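Local coordinates for YueI protein (Bacillus subtilis, PDB 2OHW) that is of unknown function but belongs to the DUF1694 family and folds as a small alpha/beta protein around a mixed four-stranded sheet, at residues A55-K60 with M84-V90; K43-L47 with N70-Q74. One frame throughout, in Å; residues are numbered along the deposited sequence.

Interaction 1 (A55-K60 with M84-V90); sequences AEHELK and MASRYGV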
loop_
_atom_site.group_PDB
_atom_site.type_symbol
_atom_site.label_atom_id
_atom_site.label_comp_id
_atom_site.label_asym_id
_atom_site.label_seq_id
_atom_site.Cartn_x
_atom_site.Cartn_y
_atom_site.Cartn_z
ATOM N N ALA A 55 4.450 5.920 7.146
ATOM C CA ALA A 55 3.024 5.607 7.018
ATOM C C ALA A 55 2.223 6.422 8.013
ATOM O O ALA A 55 1.152 6.924 7.671
ATOM C CB ALA A 55 2.762 4.113 7.217
ATOM N N GLU A 56 2.740 6.561 9.232
ATOM C CA GLU A 56 2.053 7.387 10.233
ATOM C C GLU A 56 1.903 8.819 9.728
ATOM O O GLU A 56 0.860 9.436 9.894
ATOM C CB GLU A 56 2.742 7.362 11.600
ATOM C CG GLU A 56 1.963 8.199 12.635
ATOM C CD GLU A 56 2.170 7.807 14.081
ATOM O OE1 GLU A 56 3.145 7.087 14.397
ATOM O OE2 GLU A 56 1.350 8.260 14.913
ATOM N N HIS A 57 2.947 9.341 9.089
ATOM C CA HIS A 57 2.878 10.689 8.554
ATOM C C HIS A 57 1.730 10.866 7.573
ATOM O O HIS A 57 1.011 11.878 7.611
ATOM C CB HIS A 57 4.199 11.072 7.876
ATOM C CG HIS A 57 4.196 12.464 7.332
ATOM N ND1 HIS A 57 3.834 12.755 6.036
ATOM C CD2 HIS A 57 4.432 13.654 7.934
ATOM C CE1 HIS A 57 3.893 14.064 5.847
ATOM N NE2 HIS A 57 4.246 14.630 6.987
ATOM N N GLU A 58 1.575 9.902 6.669
ATOM C CA GLU A 58 0.518 9.954 5.670
ATOM C C GLU A 58 -0.873 9.807 6.289
ATOM O O GLU A 58 -1.827 10.445 5.842
ATOM C CB GLU A 58 0.739 8.900 4.573
ATOM C CG GLU A 58 1.951 9.172 3.650
ATOM C CD GLU A 58 2.019 10.602 3.098
ATOM O OE1 GLU A 58 0.978 11.166 2.676
ATOM O OE2 GLU A 58 3.134 11.167 3.075
ATOM N N LEU A 59 -1.002 8.965 7.311
ATOM C CA LEU A 59 -2.291 8.852 8.001
ATOM C C LEU A 59 -2.660 10.135 8.758
ATOM O O LEU A 59 -3.826 10.553 8.782
ATOM C CB LEU A 59 -2.287 7.646 8.935
ATOM C CG LEU A 59 -2.168 6.304 8.228
ATOM C CD1 LEU A 59 -1.801 5.253 9.231
ATOM C CD2 LEU A 59 -3.461 5.931 7.516
ATOM N N LYS A 60 -1.648 10.748 9.360
ATOM C CA LYS A 60 -1.809 11.974 10.141
ATOM C C LYS A 60 -2.192 13.163 9.258
ATOM O O LYS A 60 -2.900 14.068 9.698
ATOM C CB LYS A 60 -0.481 12.257 10.850
ATOM C CG LYS A 60 -0.436 13.498 11.715
ATOM C CD LYS A 60 0.914 13.619 12.397
ATOM C CE LYS A 60 0.935 14.824 13.338
ATOM N NZ LYS A 60 0.760 16.120 12.613
ATOM N N MET A 84 -2.470 3.298 14.383
ATOM C CA MET A 84 -2.104 4.590 13.784
ATOM C C MET A 84 -3.308 5.182 13.064
ATOM O O MET A 84 -3.605 6.376 13.209
ATOM C CB MET A 84 -0.963 4.430 12.773
ATOM C CG MET A 84 0.379 3.973 13.306
ATOM S SD MET A 84 1.613 3.793 11.938
ATOM C CE MET A 84 0.587 3.780 10.495
ATOM N N ALA A 85 -4.009 4.356 12.278
ATOM C CA ALA A 85 -5.180 4.822 11.523
ATOM C C ALA A 85 -6.247 5.365 12.481
ATOM O O ALA A 85 -6.742 6.479 12.309
ATOM C CB ALA A 85 -5.749 3.702 10.623
ATOM N N SER A 86 -6.596 4.593 13.502
ATOM C CA SER A 86 -7.646 5.026 14.414
ATOM C C SER A 86 -7.285 6.309 15.152
ATOM O O SER A 86 -8.166 7.148 15.399
ATOM C CB SER A 86 -8.014 3.884 15.366
ATOM O OG SER A 86 -8.568 2.818 14.606
ATOM N N ARG A 87 -5.997 6.461 15.469
ATOM C CA ARG A 87 -5.475 7.657 16.134
ATOM C C ARG A 87 -5.854 8.934 15.369
ATOM O O ARG A 87 -6.110 9.975 15.976
ATOM C CB ARG A 87 -3.951 7.553 16.252
ATOM C CG ARG A 87 -3.232 8.716 16.948
ATOM C CD ARG A 87 -1.748 8.370 17.145
ATOM N NE ARG A 87 -1.593 7.078 17.820
ATOM C CZ ARG A 87 -0.646 6.174 17.565
ATOM N NH1 ARG A 87 0.278 6.389 16.630
ATOM N NH2 ARG A 87 -0.630 5.038 18.246
ATOM N N TYR A 88 -5.897 8.840 14.041
ATOM C CA TYR A 88 -6.151 9.996 13.187
ATOM C C TYR A 88 -7.508 9.947 12.478
ATOM O O TYR A 88 -7.768 10.711 11.542
ATOM C CB TYR A 88 -4.981 10.160 12.186
ATOM C CG TYR A 88 -3.648 10.254 12.880
ATOM C CD1 TYR A 88 -3.344 11.361 13.687
ATOM C CD2 TYR A 88 -2.705 9.234 12.777
ATOM C CE1 TYR A 88 -2.143 11.451 14.350
ATOM C CE2 TYR A 88 -1.496 9.319 13.444
ATOM C CZ TYR A 88 -1.230 10.437 14.225
ATOM O OH TYR A 88 -0.029 10.527 14.885
ATOM N N GLY A 89 -8.389 9.047 12.929
ATOM C CA GLY A 89 -9.738 8.987 12.386
ATOM C C GLY A 89 -9.837 8.389 10.998
ATOM O O GLY A 89 -10.789 8.688 10.264
ATOM N N VAL A 90 -8.869 7.530 10.652
ATOM C CA VAL A 90 -8.838 6.896 9.337
ATOM C C VAL A 90 -9.440 5.498 9.428
ATOM O O VAL A 90 -8.974 4.679 10.229
ATOM C CB VAL A 90 -7.381 6.793 8.804
ATOM C CG1 VAL A 90 -7.313 5.996 7.480
ATOM C CG2 VAL A 90 -6.781 8.172 8.605
#

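Interaction 2 (K43-L47 with N70-Q74); sequences KGQVL and NGELQ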
loop_
_atom_site.group_PDB
_atom_site.type_symbol
_atom_site.label_atom_id
_atom_site.label_comp_id
_atom_site.label_asym_id
_atom_site.label_seq_id
_atom_site.Cartn_x
_atom_site.Cartn_y
_atom_site.Cartn_z
ATOM N N LYS A 43 4.500 -6.421 1.615
ATOM C CA LYS A 43 4.299 -7.344 2.742
ATOM C C LYS A 43 5.557 -7.422 3.609
ATOM O O LYS A 43 5.473 -7.409 4.836
ATOM C CB LYS A 43 3.856 -8.722 2.251
ATOM C CG LYS A 43 2.426 -8.749 1.734
ATOM C CD LYS A 43 2.079 -10.091 1.064
ATOM C CE LYS A 43 2.319 -11.247 2.010
ATOM N NZ LYS A 43 1.395 -11.170 3.165
ATOM N N GLY A 44 6.725 -7.462 2.971
ATOM C CA GLY A 44 7.973 -7.521 3.723
ATOM C C GLY A 44 8.175 -6.321 4.634
ATOM O O GLY A 44 8.625 -6.464 5.759
ATOM N N GLN A 45 7.838 -5.127 4.141
ATOM C CA GLN A 45 7.896 -3.929 4.980
ATOM C C GLN A 45 6.882 -3.990 6.118
ATOM O O GLN A 45 7.183 -3.610 7.260
ATOM C CB GLN A 45 7.703 -2.677 4.115
ATOM C CG GLN A 45 8.864 -2.448 3.162
ATOM C CD GLN A 45 8.629 -1.242 2.265
ATOM O OE1 GLN A 45 7.590 -1.133 1.620
ATOM N NE2 GLN A 45 9.606 -0.325 2.222
ATOM N N VAL A 46 5.664 -4.447 5.840
ATOM C CA VAL A 46 4.678 -4.520 6.933
ATOM C C VAL A 46 5.168 -5.478 8.036
ATOM O O VAL A 46 4.882 -5.276 9.227
ATOM C CB VAL A 46 3.282 -4.911 6.411
ATOM C CG1 VAL A 46 2.302 -5.158 7.564
ATOM C CG2 VAL A 46 2.760 -3.805 5.516
ATOM N N LEU A 47 5.904 -6.511 7.633
ATOM C CA LEU A 47 6.404 -7.513 8.586
ATOM C C LEU A 47 7.569 -7.019 9.436
ATOM O O LEU A 47 7.976 -7.707 10.383
ATOM C CB LEU A 47 6.780 -8.802 7.850
ATOM C CG LEU A 47 5.617 -9.612 7.252
ATOM C CD1 LEU A 47 6.100 -10.638 6.222
ATOM C CD2 LEU A 47 4.740 -10.263 8.319
ATOM N N ASN A 70 -3.811 -6.087 3.247
ATOM C CA ASN A 70 -3.840 -7.371 2.590
ATOM C C ASN A 70 -4.208 -8.481 3.575
ATOM O O ASN A 70 -3.446 -8.759 4.495
ATOM C CB ASN A 70 -2.448 -7.647 2.009
ATOM C CG ASN A 70 -2.418 -8.837 1.105
ATOM O OD1 ASN A 70 -3.170 -9.798 1.296
ATOM N ND2 ASN A 70 -1.527 -8.802 0.117
ATOM N N GLY A 71 -5.360 -9.123 3.364
ATOM C CA GLY A 71 -5.856 -10.191 4.236
ATOM C C GLY A 71 -4.992 -11.441 4.288
ATOM O O GLY A 71 -5.234 -12.318 5.130
ATOM N N GLU A 72 -3.982 -11.546 3.419
ATOM C CA GLU A 72 -3.049 -12.675 3.538
ATOM C C GLU A 72 -2.187 -12.575 4.794
ATOM O O GLU A 72 -1.630 -13.583 5.255
ATOM C CB GLU A 72 -2.132 -12.769 2.326
ATOM C CG GLU A 72 -2.890 -12.860 1.032
ATOM C CD GLU A 72 -2.540 -14.070 0.230
ATOM O OE1 GLU A 72 -1.404 -14.580 0.340
ATOM O OE2 GLU A 72 -3.421 -14.519 -0.528
ATOM N N LEU A 73 -2.040 -11.346 5.305
ATOM C CA LEU A 73 -1.270 -11.076 6.510
ATOM C C LEU A 73 -2.057 -11.470 7.757
ATOM O O LEU A 73 -3.276 -11.361 7.780
ATOM C CB LEU A 73 -0.939 -9.581 6.586
ATOM C CG LEU A 73 0.019 -9.052 5.516
ATOM C CD1 LEU A 73 0.021 -7.525 5.589
ATOM C CD2 LEU A 73 1.405 -9.609 5.762
ATOM N N GLN A 74 -1.345 -11.937 8.775
ATOM C CA GLN A 74 -1.930 -12.177 10.082
ATOM C C GLN A 74 -2.046 -10.876 10.869
ATOM O O GLN A 74 -1.229 -9.967 10.697
ATOM C CB GLN A 74 -1.066 -13.185 10.850
ATOM C CG GLN A 74 -1.060 -14.552 10.184
ATOM C CD GLN A 74 -0.274 -15.592 10.949
ATOM O OE1 GLN A 74 0.138 -15.367 12.084
ATOM N NE2 GLN A 74 -0.059 -16.745 10.321
#

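Interaction 1 (A55-K60 with M84-V90)
Glu-56 meets Arg-87 and Tyr-88 through a single carboxylate oxygen, and this polar cluster closes one margin of the contact. Arg-87 NH1 donates to Glu-56 OE2 at 2.8 Å in a salt bridge whose N-H...O angle of 141° shows it to be bent; the oxygen lies in the guanidinium plane but is met from above its own carboxylate plane. Tyr-88 OH donates to the same Glu-56 OE2 at 2.7 Å, on the anti side and from the opposite face of that plane. Glu-56 CG lies anti to the backbone N (chi1 -178°) and the chain runs on extended, which carries the carboxylate across to both donors. Its other oxygen, OE1, pairs with Lys-53, so both carboxylate oxygens have cationic partners.

The Tyr-88 ring is clamped between aliphatic groups. Lys-60 CB stands 3.9 Å from the centroid of the Tyr-88 ring and 8° off its normal, a CH-pi contact over the face, while Arg-87 CG covers the opposite face.

Apolar packing fills the buried side. Leu-59 points toward 84-90, with CD2 3.9 Å from Val-90 CG1 and CB 4.2 Å from Tyr-88 CD2. The sulfur of Met-84 lies against Glu-56, Met-84 SD to Glu-56 CB 3.8 Å. Beneath this layer Leu-59 touches Ile-108, and Ala-85 touches Leu-67, both on sheet strands.

Helix 75-87 ends here in a Schellman motif: Val-90 N bonds to Ala-85 O, Gly-89 N bonds to Ser-86 O, and Gly-89 has positive phi. The arrangement is helix-on-helix packing in an alpha/beta fold, with the C-terminal ends of helices 53-60 and 75-87 side by side on the central sheet.

Interaction 2 (K43-L47 with N70-Q74)
Lys-43 reaches Leu-73 by folding twice near its end: chi3 of 56° and chi4 of 65° curl the chain, bringing Lys-43 NZ to 3.5 Å from Leu-73 CG. Leu-73, with CG anti to its carbonyl carbon, has its CB bond directed at the helix, and the two side chains run antiparallel, each alongside the other.

No hydrogen bond spans the two segments; the remaining contacts are van der Waals. Lys-43 CD lies 3.9 Å from Asn-70 ND2, the asparagine side chain lying crosswise to the lysine chain. Lys-43 NZ remains 5.2 Å from Glu-72 OE1, too far for a salt bridge, so any attraction is probably weak and long-range. Val-46 CG1 packs on Leu-73 CD1 at 3.8 Å. With an alanine in place of Lys-43, the bent chain would be lost, which would probably uncover the flank of Leu-73 it lies against and remove the positive charge near Glu-72.

Asn-70 OD1 accepts from Glu-72 N at 2.9 Å, nearly straight at 164°, while Asn-70 ND2 bonds to Leu-104 O. This Asx turn, together with a type I beta turn from Asn-70 to Leu-73, shapes the connection between strand 65-70 and helix 75-87, against which short helix 43-46 packs.

Overall arrangement
Interaction 1 is the more buried contact, with 453 Å² covered against 239 Å² for interaction 2; six of its nine touching residues are buried, compared with three of six. Their centres lie about 18 Å apart. Along the chain the segments alternate, and 70-74 leads into helix 75-87, whose far end supplies 84-90; the two contacts thus lie at opposite ends of that helix. Interaction 1 joins two helices over the sheet, combining an apolar layer with a shared carboxylate acceptor and a covered aromatic ring. Interaction 2 sets a short helix against a turn: a lysine and a leucine carry most of it, without hydrogen bonds across, and polar bonds tie the turn to strand 104-110.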